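Local coordinates for PH1570-like domain-containing protein (Pyrococcus horikoshii, PDB 2HQ4), which is of unknown function and belongs to the Ph1570 family, with helices set against an antiparallel sheet, at residues D38-L50 against V60-L74. Sequence-based numbering, arbitrary orientation.
Sequences DARKVLLAMIYEL and VYPFECAKEFWNIYL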
# COMPACT_ATOMS: atom_id res chain seq x y z
N ASP A 38 -1.30 9.65 -4.41
CA ASP A 38 -2.11 9.37 -3.22
C ASP A 38 -2.54 7.89 -3.22
O ASP A 38 -3.06 7.38 -4.21
CB ASP A 38 -3.34 10.29 -3.26
CG ASP A 38 -4.15 10.28 -1.96
OD1 ASP A 38 -3.72 9.71 -0.94
OD2 ASP A 38 -5.26 10.83 -1.99
N ALA A 39 -2.28 7.20 -2.11
CA ALA A 39 -2.79 5.83 -1.96
C ALA A 39 -3.64 5.68 -0.71
O ALA A 39 -3.84 4.57 -0.22
CB ALA A 39 -1.63 4.84 -1.93
N ARG A 40 -4.16 6.79 -0.17
CA ARG A 40 -4.89 6.67 1.11
C ARG A 40 -6.09 5.73 1.10
O ARG A 40 -6.35 5.04 2.09
CB ARG A 40 -5.18 8.04 1.74
CG ARG A 40 -3.91 8.67 2.45
CD ARG A 40 -4.05 10.20 2.68
NE ARG A 40 -4.72 10.81 1.52
CZ ARG A 40 -5.46 11.91 1.58
NH1 ARG A 40 -5.61 12.54 2.75
NH2 ARG A 40 -6.05 12.37 0.49
N LYS A 41 -6.82 5.68 -0.01
CA LYS A 41 -7.97 4.78 -0.09
C LYS A 41 -7.58 3.28 -0.14
O LYS A 41 -8.32 2.42 0.31
CB LYS A 41 -8.88 5.16 -1.29
CG LYS A 41 -9.67 6.50 -1.10
CD LYS A 41 -10.67 6.67 -2.26
CE LYS A 41 -11.32 8.07 -2.27
NZ LYS A 41 -12.31 8.13 -3.40
N VAL A 42 -6.43 2.97 -0.75
CA VAL A 42 -5.89 1.60 -0.66
C VAL A 42 -5.61 1.26 0.82
O VAL A 42 -5.98 0.19 1.31
CB VAL A 42 -4.58 1.44 -1.51
CG1 VAL A 42 -4.01 0.01 -1.35
CG2 VAL A 42 -4.90 1.74 -2.97
N LEU A 43 -5.02 2.20 1.55
CA LEU A 43 -4.72 1.94 2.96
C LEU A 43 -6.02 1.76 3.77
O LEU A 43 -6.15 0.86 4.63
CB LEU A 43 -3.80 3.04 3.50
CG LEU A 43 -2.28 2.75 3.39
CD1 LEU A 43 -1.81 2.33 2.00
CD2 LEU A 43 -1.57 3.98 3.86
N LEU A 44 -7.02 2.59 3.48
CA LEU A 44 -8.35 2.46 4.12
C LEU A 44 -8.97 1.11 3.88
O LEU A 44 -9.51 0.47 4.81
CB LEU A 44 -9.33 3.54 3.59
CG LEU A 44 -9.02 4.94 4.06
CD1 LEU A 44 -9.96 5.98 3.36
CD2 LEU A 44 -9.25 4.95 5.56
N ALA A 45 -8.89 0.64 2.64
CA ALA A 45 -9.42 -0.68 2.31
C ALA A 45 -8.68 -1.79 3.06
O ALA A 45 -9.29 -2.76 3.52
CB ALA A 45 -9.36 -0.90 0.79
N MET A 46 -7.36 -1.66 3.18
CA MET A 46 -6.57 -2.64 3.96
C MET A 46 -7.00 -2.68 5.43
O MET A 46 -7.06 -3.77 6.02
CB MET A 46 -5.05 -2.28 3.88
CG MET A 46 -4.40 -2.43 2.44
SD MET A 46 -2.75 -1.71 2.30
CE MET A 46 -1.84 -2.89 3.31
N ILE A 47 -7.27 -1.52 6.03
CA ILE A 47 -7.71 -1.41 7.44
C ILE A 47 -9.07 -2.07 7.62
O ILE A 47 -9.28 -2.88 8.54
CB ILE A 47 -7.74 0.10 7.90
CG1 ILE A 47 -6.32 0.62 8.07
CG2 ILE A 47 -8.50 0.26 9.22
CD1 ILE A 47 -6.16 2.24 8.04
N TYR A 48 -10.01 -1.73 6.73
CA TYR A 48 -11.31 -2.36 6.70
C TYR A 48 -11.21 -3.89 6.65
O TYR A 48 -11.86 -4.61 7.45
CB TYR A 48 -12.08 -1.84 5.49
CG TYR A 48 -13.52 -2.31 5.36
CD1 TYR A 48 -14.57 -1.58 5.94
CD2 TYR A 48 -13.82 -3.46 4.63
CE1 TYR A 48 -15.92 -2.03 5.80
CE2 TYR A 48 -15.15 -3.91 4.50
CZ TYR A 48 -16.18 -3.18 5.08
OH TYR A 48 -17.46 -3.64 4.91
N GLU A 49 -10.40 -4.38 5.72
CA GLU A 49 -10.24 -5.81 5.57
C GLU A 49 -9.62 -6.45 6.82
O GLU A 49 -10.04 -7.54 7.22
CB GLU A 49 -9.43 -6.14 4.31
CG GLU A 49 -9.12 -7.63 4.16
CD GLU A 49 -8.48 -7.99 2.84
OE1 GLU A 49 -8.58 -7.18 1.88
OE2 GLU A 49 -7.89 -9.09 2.75
N LEU A 50 -8.65 -5.77 7.46
CA LEU A 50 -8.01 -6.28 8.66
C LEU A 50 -8.98 -6.45 9.86
O LEU A 50 -8.86 -7.42 10.63
CB LEU A 50 -6.83 -5.40 9.08
CG LEU A 50 -5.48 -5.52 8.35
CD1 LEU A 50 -4.47 -4.52 8.96
CD2 LEU A 50 -4.91 -7.00 8.46
N VAL A 60 -17.13 -0.41 10.81
CA VAL A 60 -15.80 -0.87 11.18
C VAL A 60 -15.13 0.36 11.75
O VAL A 60 -14.64 1.21 11.00
CB VAL A 60 -15.04 -1.39 9.97
CG1 VAL A 60 -13.64 -1.85 10.38
CG2 VAL A 60 -15.82 -2.54 9.35
N TYR A 61 -15.14 0.45 13.08
CA TYR A 61 -14.62 1.61 13.80
C TYR A 61 -13.23 2.17 13.31
O TYR A 61 -13.14 3.36 13.00
CB TYR A 61 -14.61 1.34 15.29
CG TYR A 61 -14.03 2.44 16.09
CD1 TYR A 61 -14.84 3.45 16.62
CD2 TYR A 61 -12.65 2.51 16.29
CE1 TYR A 61 -14.27 4.48 17.33
CE2 TYR A 61 -12.09 3.50 16.97
CZ TYR A 61 -12.88 4.49 17.48
OH TYR A 61 -12.25 5.49 18.18
N PRO A 62 -12.17 1.31 13.28
CA PRO A 62 -10.85 1.80 12.84
C PRO A 62 -10.85 2.39 11.46
O PRO A 62 -10.09 3.32 11.24
CB PRO A 62 -9.94 0.54 12.87
CG PRO A 62 -10.92 -0.66 12.87
CD PRO A 62 -12.10 -0.11 13.69
N PHE A 63 -11.62 1.80 10.55
CA PHE A 63 -11.85 2.31 9.19
C PHE A 63 -12.58 3.67 9.19
O PHE A 63 -12.18 4.59 8.48
CB PHE A 63 -12.60 1.23 8.39
CG PHE A 63 -13.21 1.69 7.10
CD1 PHE A 63 -12.42 1.85 5.94
CD2 PHE A 63 -14.59 1.87 7.01
CE1 PHE A 63 -13.01 2.23 4.74
CE2 PHE A 63 -15.21 2.23 5.79
CZ PHE A 63 -14.43 2.41 4.65
N GLU A 64 -13.60 3.81 10.02
CA GLU A 64 -14.26 5.12 10.20
C GLU A 64 -13.34 6.17 10.80
O GLU A 64 -13.31 7.32 10.33
CB GLU A 64 -15.53 4.96 11.01
CG GLU A 64 -16.56 4.06 10.32
CD GLU A 64 -17.12 4.64 9.02
OE1 GLU A 64 -17.24 5.88 8.94
OE2 GLU A 64 -17.43 3.87 8.07
N CYS A 65 -12.58 5.78 11.83
CA CYS A 65 -11.59 6.63 12.47
C CYS A 65 -10.50 7.15 11.46
O CYS A 65 -10.14 8.34 11.45
CB CYS A 65 -10.95 5.85 13.64
SG CYS A 65 -9.54 6.64 14.47
N ALA A 66 -10.00 6.24 10.63
CA ALA A 66 -8.93 6.56 9.69
C ALA A 66 -9.50 7.50 8.61
O ALA A 66 -8.81 8.44 8.18
CB ALA A 66 -8.38 5.27 9.05
N LYS A 67 -10.75 7.26 8.20
CA LYS A 67 -11.44 8.15 7.22
C LYS A 67 -11.60 9.58 7.75
O LYS A 67 -11.37 10.56 7.02
CB LYS A 67 -12.81 7.60 6.81
CG LYS A 67 -12.79 6.51 5.72
CD LYS A 67 -14.19 6.19 5.19
CE LYS A 67 -15.12 5.73 6.30
NZ LYS A 67 -16.50 5.36 5.83
N GLU A 68 -11.94 9.69 9.03
CA GLU A 68 -12.06 10.98 9.71
C GLU A 68 -10.68 11.66 9.77
O GLU A 68 -10.54 12.83 9.39
CB GLU A 68 -12.67 10.78 11.12
CG GLU A 68 -13.55 11.94 11.63
CD GLU A 68 -14.28 11.60 12.94
OE1 GLU A 68 -13.81 10.68 13.68
OE2 GLU A 68 -15.36 12.22 13.21
N PHE A 69 -9.65 10.91 10.18
CA PHE A 69 -8.28 11.40 10.21
C PHE A 69 -7.79 11.94 8.86
O PHE A 69 -7.21 13.04 8.80
CB PHE A 69 -7.34 10.30 10.73
CG PHE A 69 -5.90 10.73 10.79
CD1 PHE A 69 -5.48 11.70 11.69
CD2 PHE A 69 -4.96 10.17 9.92
CE1 PHE A 69 -4.14 12.11 11.76
CE2 PHE A 69 -3.64 10.57 9.96
CZ PHE A 69 -3.22 11.54 10.90
N TRP A 70 -8.03 11.18 7.79
CA TRP A 70 -7.57 11.57 6.46
C TRP A 70 -8.56 12.47 5.69
O TRP A 70 -8.25 12.92 4.58
CB TRP A 70 -7.26 10.33 5.62
CG TRP A 70 -5.94 9.68 5.96
CD1 TRP A 70 -4.79 10.29 6.37
CD2 TRP A 70 -5.65 8.29 5.88
NE1 TRP A 70 -3.79 9.35 6.56
CE2 TRP A 70 -4.29 8.12 6.26
CE3 TRP A 70 -6.40 7.16 5.53
CZ2 TRP A 70 -3.67 6.86 6.29
CZ3 TRP A 70 -5.77 5.90 5.57
CH2 TRP A 70 -4.42 5.77 5.96
N ASN A 71 -9.74 12.71 6.29
CA ASN A 71 -10.86 13.44 5.66
C ASN A 71 -11.21 12.86 4.28
O ASN A 71 -11.19 13.55 3.26
CB ASN A 71 -10.58 14.96 5.62
CG ASN A 71 -11.83 15.78 5.20
OD1 ASN A 71 -12.97 15.37 5.45
ND2 ASN A 71 -11.61 16.90 4.52
N ILE A 72 -11.52 11.57 4.26
CA ILE A 72 -11.79 10.88 3.03
C ILE A 72 -13.17 10.23 3.10
O ILE A 72 -13.53 9.64 4.11
CB ILE A 72 -10.69 9.81 2.74
CG1 ILE A 72 -9.40 10.48 2.30
CG2 ILE A 72 -11.13 8.85 1.63
CD1 ILE A 72 -8.24 9.46 2.16
N TYR A 73 -13.92 10.36 2.01
CA TYR A 73 -15.20 9.69 1.85
C TYR A 73 -15.00 8.34 1.16
O TYR A 73 -14.46 8.26 0.05
CB TYR A 73 -16.20 10.58 1.08
CG TYR A 73 -17.62 10.05 1.12
CD1 TYR A 73 -18.48 10.35 2.19
CD2 TYR A 73 -18.11 9.22 0.09
CE1 TYR A 73 -19.81 9.84 2.24
CE2 TYR A 73 -19.42 8.70 0.12
CZ TYR A 73 -20.27 9.02 1.20
OH TYR A 73 -21.57 8.50 1.22
N LEU A 74 -15.43 7.28 1.83
CA LEU A 74 -15.34 5.95 1.24
C LEU A 74 -16.28 4.99 1.94
O LEU A 74 -16.13 4.72 3.12
CB LEU A 74 -13.90 5.41 1.32
CG LEU A 74 -13.61 4.13 0.53
CD1 LEU A 74 -13.89 4.30 -0.98
CD2 LEU A 74 -12.15 3.63 0.76
O HOH W 1 -8.46 14.43 1.88
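Leu-44 is the knob of this nearly antiparallel helix pair, set in a hole of Phe-63, Ala-66, Lys-67 and Trp-70. Its CD2 lies 3.6 Å from Ala-66 CB and also meets CE3 and CZ3 at the edge of the Trp-70 six-membered ring. Its CD1 turns to Ile-72 CG2, 3.5 Å away. Ile-47 rests CG2 on Pro-62 and the backbone of Phe-63. The axes of helices 40-50 and 61-70 approach to 8.5 Å at 160°.

Tyr-48 and Phe-63 form a T-shaped pair, the edge of Tyr-48 to a face of Phe-63, with centroids 5.0 Å apart and planes at 71°. Lys-67 CE covers the other face of Phe-63. Lys-67 NZ continues to a salt bridge with Glu-64 and a hydrogen bond to Leu-74 O.

Arg-40 lays its aliphatic part over the indole face of Trp-70, its CD making a CH-pi contact 3.8 Å from the five-membered-ring centroid. A bend at chi3 (-39°) takes the guanidinium side-on to Asp-38, NE to OD1 and NH2 to OD2. Ile-72 CD1 sits over one guanidinium face. Asp-38 OD1 also accepts from Arg-40 N, an Asx turn at the helix start. Cutting Arg-40 back to an alanine would take the aliphatic cover off this face of Trp-70, and is likely to leave the Asp-38 carboxylate without its salt-bridge mate.

A Schellman motif at Asn-71 closes helix 61-70; beyond it Ile-72 and Leu-74 pack onto helix 40-50. Trp-70 NE1 bonds Phe-19 O, and Ile-47 and Trp-70 touch Val-18 on strand 16-19. Leu-43 reaches Phe-34 on strand 30-36, and the Cys-65 to Cys-12 disulfide ties helix 61-70 to strand 10-13.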